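PDB 1VPV: fatty acid-binding protein TM_1468 from Thermotoga maritima, which binds long-chain fatty acids such as palmitate and may take part in lipid transport or fatty acid metabolism. Local coordinates for residues G220-K223 / A224-L228. Numbering follows the deposited sequence.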
loop_
_atom_site.group_PDB
_atom_site.type_symbol
_atom_site.label_atom_id
_atom_site.label_comp_id
_atom_site.label_asym_id
_atom_site.label_seq_id
_atom_site.Cartn_x
_atom_site.Cartn_y
_atom_site.Cartn_z
ATOM N N GLY A 220 -20.214 -13.395 0.102
ATOM C CA GLY A 220 -19.234 -14.485 0.038
ATOM C C GLY A 220 -18.036 -14.168 -0.825
ATOM O O GLY A 220 -18.082 -13.273 -1.694
ATOM N N ASP A 221 -16.971 -14.933 -0.609
ATOM C CA ASP A 221 -15.648 -14.685 -1.230
ATOM C C ASP A 221 -15.654 -14.813 -2.719
ATOM O O ASP A 221 -15.008 -14.029 -3.422
ATOM C CB ASP A 221 -14.620 -15.702 -0.738
ATOM C CG ASP A 221 -14.304 -15.568 0.723
ATOM O OD1 ASP A 221 -14.688 -14.546 1.328
ATOM O OD2 ASP A 221 -13.621 -16.478 1.256
ATOM N N LYS A 222 -16.330 -15.833 -3.211
ATOM C CA LYS A 222 -16.297 -16.086 -4.657
ATOM C C LYS A 222 -16.846 -14.893 -5.462
ATOM O O LYS A 222 -16.209 -14.466 -6.432
ATOM C CB LYS A 222 -17.035 -17.354 -4.996
ATOM C CG LYS A 222 -17.039 -17.686 -6.481
ATOM C CD LYS A 222 -16.862 -19.216 -6.706
ATOM C CE LYS A 222 -17.218 -19.651 -8.148
ATOM N NZ LYS A 222 -18.614 -19.236 -8.501
ATOM N N LYS A 223 -17.986 -14.339 -5.035
ATOM C CA LYS A 223 -18.555 -13.143 -5.666
ATOM C C LYS A 223 -17.681 -11.914 -5.442
ATOM O O LYS A 223 -17.530 -11.086 -6.342
ATOM C CB LYS A 223 -19.987 -12.879 -5.192
ATOM C CG LYS A 223 -21.059 -13.854 -5.770
ATOM C CD LYS A 223 -21.101 -13.800 -7.303
ATOM C CE LYS A 223 -22.492 -14.162 -7.941
ATOM N NZ LYS A 223 -23.344 -15.142 -7.171
ATOM N N ALA A 224 -17.074 -11.821 -4.264
ATOM C CA ALA A 224 -16.198 -10.699 -3.927
ATOM C C ALA A 224 -14.992 -10.684 -4.857
ATOM O O ALA A 224 -14.657 -9.644 -5.426
ATOM C CB ALA A 224 -15.742 -10.807 -2.496
ATOM N N ILE A 225 -14.378 -11.855 -5.020
ATOM C CA ILE A 225 -13.249 -12.055 -5.928
ATOM C C ILE A 225 -13.638 -11.610 -7.332
ATOM O O ILE A 225 -12.909 -10.816 -7.937
ATOM C CB ILE A 225 -12.791 -13.563 -5.938
ATOM C CG1 ILE A 225 -11.962 -13.890 -4.695
ATOM C CG2 ILE A 225 -12.032 -13.941 -7.205
ATOM C CD1 ILE A 225 -11.900 -15.428 -4.425
ATOM N N GLU A 226 -14.776 -12.110 -7.836
ATOM C CA GLU A 226 -15.271 -11.706 -9.167
ATOM C C GLU A 226 -15.438 -10.191 -9.265
ATOM O O GLU A 226 -15.030 -9.570 -10.250
ATOM C CB GLU A 226 -16.609 -12.349 -9.500
ATOM C CG GLU A 226 -16.586 -13.839 -9.862
ATOM C CD GLU A 226 -18.003 -14.522 -9.809
ATOM O OE1 GLU A 226 -19.025 -13.865 -10.151
ATOM O OE2 GLU A 226 -18.082 -15.722 -9.432
ATOM N N ALA A 227 -16.038 -9.591 -8.242
ATOM C CA ALA A 227 -16.248 -8.142 -8.235
ATOM C C ALA A 227 -14.936 -7.354 -8.374
ATOM O O ALA A 227 -14.912 -6.308 -9.028
ATOM C CB ALA A 227 -16.964 -7.718 -6.979
ATOM N N LEU A 228 -13.852 -7.852 -7.774
ATOM C CA LEU A 228 -12.580 -7.088 -7.771
ATOM C C LEU A 228 -11.980 -7.089 -9.159
ATOM O O LEU A 228 -11.407 -6.095 -9.611
ATOM C CB LEU A 228 -11.550 -7.687 -6.785
ATOM C CG LEU A 228 -11.779 -7.698 -5.264
ATOM C CD1 LEU A 228 -10.421 -7.648 -4.492
ATOM C CD2 LEU A 228 -12.637 -6.556 -4.871
#
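Gly-220 to Lys-223 and Ala-224 to Leu-228 are successive turns at the N-terminal end of helix 220-232, joined by four i to i+4 hydrogen bonds from the backbone N of Ala-224, Ile-225, Glu-226 and Ala-227 to the O of Gly-220, Asp-221, Lys-222 and Lys-223. Ile-225 N to Asp-221 O measures 2.8 Å. Lys-222, Lys-223 and Glu-226 line the outward side. Glu-226 has its CG beside the backbone N (chi1 -74°) and is extended beyond it, so that the carboxylate reaches back over the preceding turn. There Glu-226 OE2 makes a long salt bridge of 3.7 Å with Lys-222 NZ, whose chain, CG anti to the backbone N (chi1 -180°) and bent at chi2 and chi4, passes the carboxylate at a slant, so that CG and NZ both flank OE2. Glu-226 OE1 lies 3.5 Å from Lys-223 CD; these side chains run alongside each other, touching through methylene, since Lys-223 NZ stays 5.4 Å from Glu-226 OE1. Replacing Glu-226 by an alanine would probably leave Lys-222 NZ without its carboxylate mate and the methylenes of Lys-223 without their neighbour. Asp-221 turns OD1 to a salt bridge with Arg-202. In this DegV-family fold the helix follows edge strand 211-219 of a six-stranded mixed sheet, away from the fatty-acid site, the Ile-225 side chain being about 13 Å from the bound palmitic acid. The helix is thus amphipathic: the alanines rest on the sheet and Ile-225 on helix 252-263, and the long lysine–glutamate pairing, at the solvent-facing side, is likely to add only modestly to a turn already secured by its backbone bonds.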